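PDB 6RJ1: Mgp-operon protein 3, which probably serves as a cell-surface adhesin (P40/P90) through which the human pathogen Mycoplasma pneumoniae attaches to host cells. Local coordinates for residues 459-464 / 702-707; 466-471 / 548-553; 581-586 / 592-597. All coordinates share one frame; numbering follows the deposited sequence.

Interaction 1: 459-464 / 702-707; sequences AYLNGQ and SELKSA
L461 and Q464, the two outer residues of a beta-hairpin turn, pack against L704 on helix 701-712 in a buried turn-to-helix contact. The hairpin joins strands 457-461 and 464-468 at one edge of a mixed sheet, with 457-461 outermost within the chain. Its type I' turn has N462 and G463 at the corner, both with positive phi, and the reciprocal backbone bonds L461 N to Q464 O (2.8 Å) and Q464 N to L461 O (3.2 Å) close it. Such a two-residue connection is a classic way to join neighbouring antiparallel strands, and here it sends both flanking side chains toward the helix.

The apolar part is a meeting of two leucines whose side chains cross at about a right angle, with CD2 of L461 lying 3.9 Å from CD1 of L704. L461 places its CG anti to the backbone N (chi1 -170°), which carries the branch beside its carbonyl carbon and out to the helix. L704 is the shared element of this part of the fold, because it also touches V480 and V466 of the hairpin's sheet and L550 of strand 549-563.

Q464 works differently. Its chain bends at chi2 and runs past L704 in the opposite direction, bringing NE2 to 4.1 Å from CB of L704, a van der Waals approach of the amide nitrogen to a methylene. The other amide atom, OE1, receives a weak hydrogen bond from NE of R708, one turn further along the helix. K705, though near Q464, leads its amine away.

Within the helix, the hydroxyl of S706 folds back on the preceding turn: S702 O accepts both S706 N and S706 OG, each at 3.1 Å, the two donors arriving from opposite faces of the carbonyl plane.

Interaction 2: 466-471 / 548-553; sequences VVMGSD and DHLVFA
Face-to-face packing of two beta sheets brings V466 and M468 of strand 464-468 against L550 of strand 549-563. The strands belong to different mixed sheets, face each other across the interface and run in nearly the same direction. V466 stands opposite L550 with their CA atoms 8.9 Å apart, and M468 opposite F552 at 9.6 Å between CA atoms, spacings at which side chains from the two strands meet between the layers.

V466 and L550 reach toward each other tip to tip, CG1 of V466 lying 4.2 Å from CD2 of L550. In both residues the branch that points across the gap is anti to the backbone N (chi1 -172° for CG1 of V466, 178° for CG of L550). M468, extended through its last two torsions, lays its terminal CE 4.5 Å from the same CD2, so that one leucine methyl meets two partners. L543 of strand 538-546 touches both V466 and L550 and joins the same apolar layer.

The backbones of V466 and L550 are hydrogen-bonded within their own sheets, to A459 and V699. Between these two segments the contact is apolar: buried methyl and thioether groups meet, with dispersion and exclusion of water, rather than directional bonds, as the probable source of cohesion.

Interaction 3: 581-586 / 592-597; sequences TTAGLD and KALVEN
With chi1 at -174°, N597 throws its amide away from its own backbone N and turns OD1 toward the loop 581-586, where the N-H of G584 meets it. The bond is nearly straight at the donor: G584 N lies 2.8 Å from OD1 of N597, with an N-H...O angle of 171°. On the acceptor side it is less regular, since the donor sits well above the amide plane, 59° out of it, and away from either lone pair.

A583 packs beside this bond. Its CB lies 3.8 Å from CB of N597 and also rests 3.4 Å from the carbonyl O of L594, while CD2 of L594 comes to 4.5 Å from the same methyl.

The buried amide of N597 is gripped at both ends. OD1 accepts a second hydrogen bond, from A599 N, and ND2 is bonded to S622 OG, which in turn binds D586 OD1, so that a serine links the amide back to the loop. R689 reaches the backbone oxygens of both T581 and N597.

The bond from A599 N to OD1 makes an Asx turn just after helix 591-595. An asparagine that forms such a turn while also holding a backbone N-H of a neighbouring loop is a compact example of side-chain-to-main-chain bracing of irregular chain.

Followed from the N terminus, the chain enters interaction 1 at 459-464 and, a few residues later, interaction 2 at 466-471. Interaction 2 closes first, at 548-553, and ties one mixed sheet to another. Interaction 3 then opens and closes locally, joining the loop 581-586 to the end of a short helix nearby. Only at 702-707 does interaction 1 close, so both of the others lie within its long loop, in series and without crossing. Interactions 1 and 2 touch, sharing a hairpin in which A459 O lies 2.8 Å from V466 N, whereas interaction 3 stands apart, its nearest atoms about 17 Å from those of either.

Interaction 1: 459-464 / 702-707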
loop_
_atom_site.group_PDB
_atom_site.type_symbol
_atom_site.label_atom_id
_atom_site.label_comp_id
_atom_site.label_asym_id
_atom_site.label_seq_id
_atom_site.Cartn_x
_atom_site.Cartn_y
_atom_site.Cartn_z
ATOM N N ALA A 459 2.521 16.686 -1.512
ATOM C CA ALA A 459 2.258 17.550 -0.367
ATOM C C ALA A 459 3.329 18.626 -0.317
ATOM O O ALA A 459 4.501 18.350 -0.602
ATOM C CB ALA A 459 2.281 16.741 0.921
ATOM N N TYR A 460 2.924 19.861 0.028
ATOM C CA TYR A 460 3.834 20.995 0.154
ATOM C C TYR A 460 3.886 21.426 1.613
ATOM O O TYR A 460 2.843 21.632 2.233
ATOM C CB TYR A 460 3.412 22.159 -0.770
ATOM C CG TYR A 460 4.281 23.393 -0.640
ATOM C CD1 TYR A 460 4.060 24.320 0.374
ATOM C CD2 TYR A 460 5.323 23.634 -1.530
ATOM C CE1 TYR A 460 4.862 25.453 0.507
ATOM C CE2 TYR A 460 6.132 24.767 -1.408
ATOM C CZ TYR A 460 5.890 25.677 -0.391
ATOM O OH TYR A 460 6.666 26.803 -0.254
ATOM N N LEU A 461 5.098 21.575 2.149
ATOM C CA LEU A 461 5.327 22.006 3.525
ATOM C C LEU A 461 6.551 22.913 3.636
ATOM O O LEU A 461 7.686 22.427 3.651
ATOM C CB LEU A 461 5.437 20.800 4.488
ATOM C CG LEU A 461 5.451 21.125 5.998
ATOM C CD1 LEU A 461 4.072 21.516 6.494
ATOM C CD2 LEU A 461 5.994 19.960 6.812
ATOM N N ASN A 462 6.307 24.234 3.714
ATOM C CA ASN A 462 7.325 25.267 3.889
ATOM C C ASN A 462 8.553 25.103 2.967
ATOM O O ASN A 462 9.658 24.801 3.437
ATOM C CB ASN A 462 7.738 25.357 5.373
ATOM C CG ASN A 462 6.674 25.958 6.263
ATOM O OD1 ASN A 462 5.687 25.307 6.639
ATOM N ND2 ASN A 462 6.854 27.225 6.617
ATOM N N GLY A 463 8.332 25.278 1.664
ATOM C CA GLY A 463 9.373 25.190 0.639
ATOM C C GLY A 463 9.831 23.789 0.288
ATOM O O GLY A 463 10.723 23.619 -0.549
ATOM N N GLN A 464 9.227 22.780 0.925
ATOM C CA GLN A 464 9.557 21.376 0.693
ATOM C C GLN A 464 8.373 20.666 0.075
ATOM O O GLN A 464 7.236 20.847 0.520
ATOM C CB GLN A 464 9.982 20.660 1.990
ATOM C CG GLN A 464 11.161 21.308 2.690
ATOM C CD GLN A 464 12.127 20.272 3.163
ATOM O OE1 GLN A 464 12.956 19.778 2.396
ATOM N NE2 GLN A 464 12.040 19.924 4.442
ATOM N N SER A 702 12.580 18.520 10.419
ATOM C CA SER A 702 13.915 17.950 10.618
ATOM C C SER A 702 13.967 16.476 10.180
ATOM O O SER A 702 14.979 16.042 9.628
ATOM C CB SER A 702 14.397 18.142 12.054
ATOM O OG SER A 702 13.933 17.141 12.944
ATOM N N GLU A 703 12.862 15.727 10.386
ATOM C CA GLU A 703 12.747 14.331 9.962
ATOM C C GLU A 703 12.690 14.271 8.431
ATOM O O GLU A 703 13.289 13.381 7.825
ATOM C CB GLU A 703 11.514 13.654 10.585
ATOM C CG GLU A 703 11.645 13.369 12.073
ATOM C CD GLU A 703 10.396 12.827 12.745
ATOM O OE1 GLU A 703 9.339 13.493 12.663
ATOM O OE2 GLU A 703 10.480 11.745 13.371
ATOM N N LEU A 704 12.005 15.247 7.812
ATOM C CA LEU A 704 11.905 15.374 6.360
ATOM C C LEU A 704 13.242 15.796 5.764
ATOM O O LEU A 704 13.614 15.296 4.707
ATOM C CB LEU A 704 10.810 16.378 5.967
ATOM C CG LEU A 704 9.363 15.894 6.084
ATOM C CD1 LEU A 704 8.396 17.047 5.965
ATOM C CD2 LEU A 704 9.037 14.816 5.056
ATOM N N LYS A 705 13.982 16.688 6.463
ATOM C CA LYS A 705 15.296 17.184 6.041
ATOM C C LYS A 705 16.322 16.057 6.027
ATOM O O LYS A 705 17.189 16.055 5.156
ATOM C CB LYS A 705 15.765 18.321 6.943
ATOM C CG LYS A 705 16.822 19.214 6.309
ATOM C CD LYS A 705 17.208 20.318 7.253
ATOM C CE LYS A 705 18.380 21.109 6.721
ATOM N NZ LYS A 705 18.589 22.390 7.460
ATOM N N SER A 706 16.205 15.089 6.971
ATOM C CA SER A 706 17.083 13.928 7.050
ATOM C C SER A 706 16.877 13.023 5.847
ATOM O O SER A 706 17.851 12.482 5.333
ATOM C CB SER A 706 16.845 13.161 8.342
ATOM O OG SER A 706 17.247 13.957 9.443
ATOM N N ALA A 707 15.617 12.896 5.376
ATOM C CA ALA A 707 15.255 12.095 4.211
ATOM C C ALA A 707 15.813 12.722 2.930
ATOM O O ALA A 707 16.271 11.986 2.055
ATOM C CB ALA A 707 13.747 11.942 4.123
#

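Interaction 2: 466-471 / 548-553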
loop_
_atom_site.group_PDB
_atom_site.type_symbol
_atom_site.label_atom_id
_atom_site.label_comp_id
_atom_site.label_asym_id
_atom_site.label_seq_id
_atom_site.Cartn_x
_atom_site.Cartn_y
_atom_site.Cartn_z
ATOM N N VAL A 466 6.899 16.889 -0.906
ATOM C CA VAL A 466 6.978 15.460 -0.633
ATOM C C VAL A 466 6.135 14.741 -1.676
ATOM O O VAL A 466 4.994 15.125 -1.904
ATOM C CB VAL A 466 6.573 15.089 0.824
ATOM C CG1 VAL A 466 6.849 13.614 1.120
ATOM C CG2 VAL A 466 7.290 15.978 1.842
ATOM N N VAL A 467 6.712 13.732 -2.339
ATOM C CA VAL A 467 6.031 12.928 -3.364
ATOM C C VAL A 467 6.095 11.472 -2.944
ATOM O O VAL A 467 7.159 11.007 -2.555
ATOM C CB VAL A 467 6.595 13.160 -4.799
ATOM C CG1 VAL A 467 5.909 12.260 -5.830
ATOM C CG2 VAL A 467 6.483 14.629 -5.209
ATOM N N MET A 468 4.953 10.775 -2.970
ATOM C CA MET A 468 4.843 9.356 -2.606
ATOM C C MET A 468 4.066 8.577 -3.677
ATOM O O MET A 468 3.411 9.184 -4.538
ATOM C CB MET A 468 4.227 9.180 -1.210
ATOM C CG MET A 468 5.159 9.574 -0.090
ATOM S SD MET A 468 4.444 9.296 1.549
ATOM C CE MET A 468 5.773 9.887 2.594
ATOM N N GLY A 469 4.179 7.248 -3.626
ATOM C CA GLY A 469 3.576 6.327 -4.583
ATOM C C GLY A 469 2.087 6.159 -4.446
ATOM O O GLY A 469 1.464 6.793 -3.589
ATOM N N SER A 470 1.507 5.289 -5.296
ATOM C CA SER A 470 0.069 5.015 -5.308
ATOM C C SER A 470 -0.352 3.993 -4.256
ATOM O O SER A 470 0.498 3.357 -3.627
ATOM C CB SER A 470 -0.399 4.603 -6.706
ATOM O OG SER A 470 0.026 3.305 -7.086
ATOM N N ASP A 471 -1.664 3.871 -4.048
ATOM C CA ASP A 471 -2.264 2.922 -3.112
ATOM C C ASP A 471 -2.523 1.552 -3.738
ATOM O O ASP A 471 -2.900 0.620 -3.021
ATOM C CB ASP A 471 -3.577 3.479 -2.492
ATOM C CG ASP A 471 -4.517 4.248 -3.413
ATOM O OD1 ASP A 471 -4.771 3.768 -4.547
ATOM O OD2 ASP A 471 -5.021 5.317 -2.989
ATOM N N ASP A 548 1.967 22.540 10.537
ATOM C CA ASP A 548 3.357 22.568 10.037
ATOM C C ASP A 548 4.046 21.181 10.046
ATOM O O ASP A 548 5.278 21.089 10.079
ATOM C CB ASP A 548 4.208 23.627 10.778
ATOM C CG ASP A 548 3.719 25.055 10.630
ATOM O OD1 ASP A 548 3.409 25.464 9.485
ATOM O OD2 ASP A 548 3.666 25.775 11.655
ATOM N N HIS A 549 3.244 20.114 9.958
ATOM C CA HIS A 549 3.716 18.734 9.974
ATOM C C HIS A 549 3.066 17.911 8.880
ATOM O O HIS A 549 1.925 18.181 8.496
ATOM C CB HIS A 549 3.396 18.091 11.330
ATOM C CG HIS A 549 4.313 18.498 12.439
ATOM N ND1 HIS A 549 4.259 19.766 12.995
ATOM C CD2 HIS A 549 5.261 17.778 13.081
ATOM C CE1 HIS A 549 5.192 19.788 13.930
ATOM N NE2 HIS A 549 5.815 18.611 14.025
ATOM N N LEU A 550 3.785 16.879 8.408
ATOM C CA LEU A 550 3.295 15.949 7.402
ATOM C C LEU A 550 2.696 14.715 8.088
ATOM O O LEU A 550 3.300 14.135 8.984
ATOM C CB LEU A 550 4.409 15.533 6.421
ATOM C CG LEU A 550 4.000 14.512 5.340
ATOM C CD1 LEU A 550 3.376 15.195 4.140
ATOM C CD2 LEU A 550 5.164 13.633 4.933
ATOM N N VAL A 551 1.515 14.320 7.645
ATOM C CA VAL A 551 0.823 13.146 8.134
ATOM C C VAL A 551 0.691 12.176 6.948
ATOM O O VAL A 551 0.417 12.604 5.827
ATOM C CB VAL A 551 -0.525 13.548 8.777
ATOM C CG1 VAL A 551 -1.440 12.347 8.950
ATOM C CG2 VAL A 551 -0.299 14.233 10.120
ATOM N N PHE A 552 0.945 10.886 7.184
ATOM C CA PHE A 552 0.842 9.855 6.153
ATOM C C PHE A 552 0.276 8.552 6.728
ATOM O O PHE A 552 0.277 8.339 7.946
ATOM C CB PHE A 552 2.208 9.620 5.466
ATOM C CG PHE A 552 3.128 8.696 6.227
ATOM C CD1 PHE A 552 3.873 9.162 7.309
ATOM C CD2 PHE A 552 3.220 7.347 5.893
ATOM C CE1 PHE A 552 4.696 8.296 8.039
ATOM C CE2 PHE A 552 4.029 6.479 6.634
ATOM C CZ PHE A 552 4.762 6.961 7.701
ATOM N N ALA A 553 -0.183 7.676 5.825
ATOM C CA ALA A 553 -0.716 6.348 6.115
ATOM C C ALA A 553 -0.511 5.490 4.893
ATOM O O ALA A 553 -0.631 5.964 3.754
ATOM C CB ALA A 553 -2.191 6.410 6.474
#

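Interaction 3: 581-586 / 592-597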
loop_
_atom_site.group_PDB
_atom_site.type_symbol
_atom_site.label_atom_id
_atom_site.label_comp_id
_atom_site.label_asym_id
_atom_site.label_seq_id
_atom_site.Cartn_x
_atom_site.Cartn_y
_atom_site.Cartn_z
ATOM N N THR A 581 2.495 -14.720 11.911
ATOM C CA THR A 581 3.040 -14.113 13.131
ATOM C C THR A 581 1.950 -13.758 14.139
ATOM O O THR A 581 2.149 -12.870 14.969
ATOM C CB THR A 581 3.908 -12.911 12.800
ATOM O OG1 THR A 581 3.119 -11.933 12.125
ATOM C CG2 THR A 581 5.142 -13.279 12.013
ATOM N N THR A 582 0.808 -14.455 14.075
ATOM C CA THR A 582 -0.320 -14.222 14.969
ATOM C C THR A 582 0.053 -14.597 16.401
ATOM O O THR A 582 0.643 -15.653 16.623
ATOM C CB THR A 582 -1.561 -14.961 14.445
ATOM O OG1 THR A 582 -1.800 -14.526 13.105
ATOM C CG2 THR A 582 -2.803 -14.722 15.297
ATOM N N ALA A 583 -0.284 -13.720 17.362
ATOM C CA ALA A 583 -0.048 -13.910 18.791
ATOM C C ALA A 583 -0.694 -15.212 19.251
ATOM O O ALA A 583 -1.797 -15.535 18.811
ATOM C CB ALA A 583 -0.638 -12.741 19.564
ATOM N N GLY A 584 0.005 -15.945 20.115
ATOM C CA GLY A 584 -0.452 -17.223 20.655
ATOM C C GLY A 584 -1.768 -17.157 21.406
ATOM O O GLY A 584 -2.170 -16.085 21.869
ATOM N N LEU A 585 -2.456 -18.310 21.526
ATOM C CA LEU A 585 -3.738 -18.415 22.227
ATOM C C LEU A 585 -3.607 -18.080 23.716
ATOM O O LEU A 585 -4.538 -17.550 24.322
ATOM C CB LEU A 585 -4.344 -19.814 22.050
ATOM C CG LEU A 585 -4.941 -20.127 20.682
ATOM C CD1 LEU A 585 -5.206 -21.608 20.535
ATOM C CD2 LEU A 585 -6.221 -19.350 20.437
ATOM N N ASP A 586 -2.430 -18.364 24.273
ATOM C CA ASP A 586 -2.041 -18.164 25.666
ATOM C C ASP A 586 -1.405 -16.785 25.937
ATOM O O ASP A 586 -0.793 -16.602 26.993
ATOM C CB ASP A 586 -1.068 -19.286 26.078
ATOM C CG ASP A 586 0.240 -19.287 25.304
ATOM O OD1 ASP A 586 0.201 -19.138 24.058
ATOM O OD2 ASP A 586 1.297 -19.443 25.936
ATOM N N LYS A 592 -0.630 -4.171 24.410
ATOM C CA LYS A 592 0.829 -4.324 24.418
ATOM C C LYS A 592 1.298 -5.758 24.573
ATOM O O LYS A 592 2.228 -6.156 23.875
ATOM C CB LYS A 592 1.516 -3.420 25.449
ATOM C CG LYS A 592 2.951 -3.065 25.036
ATOM C CD LYS A 592 3.592 -2.000 25.925
ATOM C CE LYS A 592 4.522 -1.087 25.156
ATOM N NZ LYS A 592 3.783 -0.144 24.264
ATOM N N ALA A 593 0.658 -6.542 25.451
ATOM C CA ALA A 593 1.048 -7.938 25.645
ATOM C C ALA A 593 0.807 -8.763 24.391
ATOM O O ALA A 593 1.642 -9.609 24.057
ATOM C CB ALA A 593 0.306 -8.539 26.824
ATOM N N LEU A 594 -0.307 -8.492 23.679
ATOM C CA LEU A 594 -0.679 -9.188 22.446
ATOM C C LEU A 594 0.288 -8.903 21.311
ATOM O O LEU A 594 0.710 -9.835 20.631
ATOM C CB LEU A 594 -2.111 -8.838 22.010
ATOM C CG LEU A 594 -3.263 -9.427 22.819
ATOM C CD1 LEU A 594 -4.558 -8.749 22.463
ATOM C CD2 LEU A 594 -3.402 -10.914 22.598
ATOM N N VAL A 595 0.647 -7.624 21.110
ATOM C CA VAL A 595 1.544 -7.217 20.025
ATOM C C VAL A 595 3.003 -7.605 20.314
ATOM O O VAL A 595 3.773 -7.816 19.372
ATOM C CB VAL A 595 1.391 -5.730 19.603
ATOM C CG1 VAL A 595 -0.014 -5.463 19.076
ATOM C CG2 VAL A 595 1.745 -4.768 20.740
ATOM N N GLU A 596 3.374 -7.728 21.600
ATOM C CA GLU A 596 4.727 -8.127 21.982
ATOM C C GLU A 596 4.853 -9.650 22.153
ATOM O O GLU A 596 5.944 -10.125 22.465
ATOM C CB GLU A 596 5.223 -7.364 23.226
ATOM C CG GLU A 596 5.450 -5.877 22.988
ATOM C CD GLU A 596 6.063 -5.092 24.136
ATOM O OE1 GLU A 596 7.011 -4.315 23.875
ATOM O OE2 GLU A 596 5.595 -5.241 25.289
ATOM N N ASN A 597 3.756 -10.419 21.927
ATOM C CA ASN A 597 3.767 -11.886 22.015
ATOM C C ASN A 597 4.784 -12.468 21.047
ATOM O O ASN A 597 4.884 -12.042 19.906
ATOM C CB ASN A 597 2.386 -12.486 21.800
ATOM C CG ASN A 597 2.343 -13.975 22.025
ATOM O OD1 ASN A 597 2.398 -14.758 21.086
ATOM N ND2 ASN A 597 2.234 -14.403 23.273
#